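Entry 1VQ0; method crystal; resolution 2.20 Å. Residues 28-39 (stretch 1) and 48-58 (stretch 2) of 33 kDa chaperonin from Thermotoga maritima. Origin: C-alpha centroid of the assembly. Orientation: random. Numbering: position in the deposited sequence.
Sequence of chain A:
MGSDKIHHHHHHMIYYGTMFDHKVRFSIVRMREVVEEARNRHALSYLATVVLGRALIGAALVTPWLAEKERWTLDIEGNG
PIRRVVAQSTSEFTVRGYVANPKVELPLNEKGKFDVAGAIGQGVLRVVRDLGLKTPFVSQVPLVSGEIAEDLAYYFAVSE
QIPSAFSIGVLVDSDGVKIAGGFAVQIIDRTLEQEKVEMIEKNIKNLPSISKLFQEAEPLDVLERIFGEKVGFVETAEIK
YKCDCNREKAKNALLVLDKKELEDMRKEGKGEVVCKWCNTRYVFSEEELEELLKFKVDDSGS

Stretch 1, residues 28-39: IVRMREVVEEAR
Stretch 2 (48-58) ATVVLGRALIG

No hydrogen bond joins residues 28-39 of this 33 kDa chaperonin, a strand leading into a helix, to the helix 48-58; close apolar packing makes most of the contact, and the pair illustrates how that is achieved. At the centre lies Val35, whose CA sits 5.5 Å from the CA of Gly53. With chi1 in the t well (178°), Val35 CG1 reaches to 3.7 Å from Gly53 CA. Glycine suits this place: an ideal CB on Gly53 would point sideways yet lie 3.0 Å from Val35 CG1, a clash. The same methyl, Val35 CG1, comes within 4.3 Å of Thr49 CG2, one turn earlier in the second helix.

Around this pair the apolar side chains interlock. Leu56 (chi1 -65°, m; chi2 172°, t) points toward the first helix and places CD1 3.7 Å from Ala38 CB and 4.5 Å from Val35 CG2. Ala38 CB points toward the second helix and meets Leu56 CD1 with its single methyl; it also lies 4.4 Å from Leu52 CD2, with Leu52 in the t, p rotamer (-173°, 50°).

Helix 32-39 and helix 48-58, both with phi/psi near -60/-45, run at 133° between their N-to-C directions, with axes approaching to 9.8 Å. The register runs in reverse, with Arg39 near Thr49 (CA to CA 5.8 Å), Val35 near Gly53, and Val29 near Ile57 (CA to CA 7.5 Å). Regular i to i+4 bonds maintain each helix, as in Gly53 N to Thr49 O (2.8 Å).

Before the first helix, Met31 occupies the N-cap position at phi/psi -148/41, and its carbonyl O accepts from Val35 N at 3.2 Å. Its unbranched side chain (57°, -177°, -86°; p, t, m) brings Met31 SD to 4.0 Å from Ile57 CG1 and Met31 CE to 4.1 Å from Leu56 CB. From extended strand 28-30, Val29 (chi1 74°, p) points toward the second helix, with CG1 3.9 Å from Ile57 CG2. Ile57 adopts m, t (-66°, 157°). In all, 423 Å² is buried, summed over both stretches; Val35, Ala38, Leu56, Ile57 and Thr49 are buried, as suits apolar or small side chains.

At the polar edge, partly exposed as fits its charge, Arg39 places CD 3.4 Å from Thr49 OG1 (Thr49 chi1 -61°, m), a contact and not a hydrogen bond; that hydroxyl is hydrogen-bonded elsewhere in the structure. Arg39 (t, t; chi3 97°, chi4 88°) directs its guanidinium to Glu36 (chi1 -179°, t; chi2 65°, p; chi3 8°). Arg39 NE donates to Glu36 OE1 at 3.2 Å, and Arg39 NH2 forms a salt bridge with Glu36 OE2 at 3.0 Å.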

# COMPACT_ATOMS: atom_id res chain seq x y z
N ILE A 28 24.24 10.88 2.76
CA ILE A 28 24.56 11.86 1.69
C ILE A 28 25.32 11.13 0.58
O ILE A 28 26.18 10.28 0.82
CB ILE A 28 25.37 13.07 2.24
CG1 ILE A 28 25.60 14.14 1.17
CG2 ILE A 28 26.75 12.62 2.77
CD1 ILE A 28 25.94 15.54 1.74
N VAL A 29 24.97 11.43 -0.65
CA VAL A 29 25.38 10.57 -1.78
C VAL A 29 25.81 11.46 -2.94
O VAL A 29 25.22 12.50 -3.18
CB VAL A 29 24.29 9.53 -2.19
CG1 VAL A 29 23.10 10.16 -2.93
CG2 VAL A 29 24.89 8.39 -3.01
N ARG A 30 26.90 11.07 -3.57
CA ARG A 30 27.31 11.63 -4.84
C ARG A 30 27.35 10.46 -5.83
O ARG A 30 28.14 9.52 -5.67
CB ARG A 30 28.71 12.22 -4.75
CG ARG A 30 28.79 13.51 -3.94
CD ARG A 30 28.71 14.76 -4.76
NE ARG A 30 30.03 15.35 -4.96
CZ ARG A 30 30.40 16.10 -6.00
NH1 ARG A 30 29.57 16.36 -7.01
NH2 ARG A 30 31.66 16.54 -6.04
N MET A 31 26.54 10.55 -6.85
CA MET A 31 26.38 9.44 -7.73
C MET A 31 26.09 9.77 -9.21
O MET A 31 25.31 9.07 -9.86
CB MET A 31 25.31 8.49 -7.14
CG MET A 31 23.91 9.13 -6.88
SD MET A 31 22.78 7.96 -6.10
CE MET A 31 22.21 7.21 -7.54
N ARG A 32 26.78 10.78 -9.72
CA ARG A 32 26.68 11.11 -11.13
C ARG A 32 26.95 9.93 -12.06
O ARG A 32 26.24 9.78 -13.08
CB ARG A 32 27.48 12.35 -11.51
CG ARG A 32 28.90 12.20 -11.64
CD ARG A 32 29.51 13.36 -12.38
NE ARG A 32 30.95 13.21 -12.54
CZ ARG A 32 31.77 14.17 -12.94
NH1 ARG A 32 31.32 15.39 -13.24
NH2 ARG A 32 33.05 13.92 -13.03
N GLU A 33 27.92 9.10 -11.71
CA GLU A 33 28.25 7.94 -12.54
C GLU A 33 27.09 6.96 -12.68
O GLU A 33 26.83 6.43 -13.75
CB GLU A 33 29.45 7.19 -11.93
CG GLU A 33 30.78 7.80 -12.33
CD GLU A 33 31.98 6.90 -12.01
OE1 GLU A 33 31.89 5.66 -12.18
OE2 GLU A 33 33.04 7.47 -11.62
N VAL A 34 26.36 6.76 -11.59
CA VAL A 34 25.23 5.89 -11.55
C VAL A 34 24.08 6.43 -12.44
O VAL A 34 23.51 5.70 -13.25
CB VAL A 34 24.74 5.73 -10.11
CG1 VAL A 34 23.54 4.85 -10.07
CG2 VAL A 34 25.79 5.13 -9.27
N VAL A 35 23.78 7.72 -12.27
CA VAL A 35 22.73 8.36 -13.03
C VAL A 35 23.17 8.49 -14.52
O VAL A 35 22.34 8.35 -15.44
CB VAL A 35 22.29 9.70 -12.36
CG1 VAL A 35 21.26 10.38 -13.15
CG2 VAL A 35 21.74 9.43 -11.00
N GLU A 36 24.46 8.72 -14.75
CA GLU A 36 24.95 8.71 -16.14
C GLU A 36 24.71 7.35 -16.84
O GLU A 36 24.32 7.31 -17.98
CB GLU A 36 26.43 9.11 -16.26
CG GLU A 36 26.95 9.13 -17.71
CD GLU A 36 26.32 10.19 -18.63
OE1 GLU A 36 25.56 11.03 -18.13
OE2 GLU A 36 26.59 10.20 -19.86
N GLU A 37 24.96 6.26 -16.14
CA GLU A 37 24.76 4.92 -16.71
C GLU A 37 23.28 4.61 -17.01
O GLU A 37 22.97 4.02 -18.02
CB GLU A 37 25.43 3.85 -15.80
CG GLU A 37 24.93 2.43 -16.04
CD GLU A 37 25.78 1.35 -15.40
OE1 GLU A 37 26.76 1.66 -14.73
OE2 GLU A 37 25.45 0.17 -15.55
N ALA A 38 22.37 5.04 -16.14
CA ALA A 38 20.94 4.90 -16.36
C ALA A 38 20.55 5.63 -17.64
O ALA A 38 19.74 5.12 -18.43
CB ALA A 38 20.13 5.48 -15.15
N ARG A 39 21.11 6.84 -17.81
CA ARG A 39 20.85 7.68 -18.95
C ARG A 39 21.31 7.02 -20.26
O ARG A 39 20.60 7.02 -21.23
CB ARG A 39 21.56 9.03 -18.79
CG ARG A 39 21.44 9.92 -20.04
CD ARG A 39 22.01 11.31 -19.89
NE ARG A 39 23.36 11.33 -20.44
CZ ARG A 39 23.69 11.58 -21.72
NH1 ARG A 39 22.79 11.90 -22.68
NH2 ARG A 39 24.96 11.53 -22.04
N ALA A 48 13.94 13.11 -18.59
CA ALA A 48 13.79 11.78 -18.02
C ALA A 48 15.03 11.40 -17.22
O ALA A 48 14.92 10.70 -16.23
CB ALA A 48 13.59 10.77 -19.12
N THR A 49 16.17 11.94 -17.60
CA THR A 49 17.41 11.82 -16.79
C THR A 49 17.20 12.45 -15.40
O THR A 49 17.54 11.87 -14.38
CB THR A 49 18.59 12.51 -17.52
OG1 THR A 49 18.84 11.88 -18.78
CG2 THR A 49 19.89 12.33 -16.73
N VAL A 50 16.59 13.63 -15.35
CA VAL A 50 16.46 14.33 -14.08
C VAL A 50 15.40 13.62 -13.21
O VAL A 50 15.58 13.45 -12.02
CB VAL A 50 16.15 15.84 -14.33
CG1 VAL A 50 15.76 16.57 -13.02
CG2 VAL A 50 17.35 16.52 -14.96
N VAL A 51 14.30 13.21 -13.83
CA VAL A 51 13.20 12.57 -13.09
C VAL A 51 13.64 11.23 -12.50
O VAL A 51 13.51 10.99 -11.30
CB VAL A 51 11.96 12.35 -14.01
CG1 VAL A 51 10.82 11.67 -13.21
CG2 VAL A 51 11.43 13.65 -14.55
N LEU A 52 14.14 10.35 -13.35
CA LEU A 52 14.71 9.08 -12.90
C LEU A 52 15.90 9.25 -11.95
O LEU A 52 16.01 8.52 -10.99
CB LEU A 52 15.05 8.19 -14.07
CG LEU A 52 15.52 6.75 -13.74
CD1 LEU A 52 14.58 6.03 -12.77
CD2 LEU A 52 15.71 5.88 -14.97
N GLY A 53 16.79 10.20 -12.23
CA GLY A 53 17.95 10.46 -11.40
C GLY A 53 17.55 10.81 -9.98
O GLY A 53 18.10 10.30 -9.01
N ARG A 54 16.56 11.66 -9.83
CA ARG A 54 16.13 12.05 -8.53
C ARG A 54 15.58 10.86 -7.75
O ARG A 54 15.83 10.74 -6.53
CB ARG A 54 15.05 13.08 -8.60
CG ARG A 54 15.51 14.52 -8.94
CD ARG A 54 14.42 15.56 -8.58
NE ARG A 54 14.67 16.85 -9.22
CZ ARG A 54 13.83 17.88 -9.18
NH1 ARG A 54 12.69 17.78 -8.54
NH2 ARG A 54 14.12 19.01 -9.79
N ALA A 55 14.86 10.00 -8.48
CA ALA A 55 14.26 8.83 -7.92
C ALA A 55 15.33 7.79 -7.49
O ALA A 55 15.25 7.29 -6.35
CB ALA A 55 13.27 8.23 -8.86
N LEU A 56 16.34 7.56 -8.37
CA LEU A 56 17.52 6.74 -8.07
C LEU A 56 18.28 7.28 -6.86
O LEU A 56 18.69 6.52 -6.01
CB LEU A 56 18.48 6.66 -9.27
CG LEU A 56 17.95 5.95 -10.50
CD1 LEU A 56 18.87 6.06 -11.75
CD2 LEU A 56 17.72 4.48 -10.12
N ILE A 57 18.48 8.58 -6.79
CA ILE A 57 19.14 9.19 -5.61
C ILE A 57 18.34 8.86 -4.33
O ILE A 57 18.88 8.36 -3.36
CB ILE A 57 19.32 10.70 -5.80
CG1 ILE A 57 20.31 10.96 -6.96
CG2 ILE A 57 19.80 11.39 -4.51
CD1 ILE A 57 20.17 12.35 -7.61
N GLY A 58 17.04 9.13 -4.38
CA GLY A 58 16.09 8.76 -3.32
C GLY A 58 16.29 7.35 -2.83
O GLY A 58 16.56 7.13 -1.66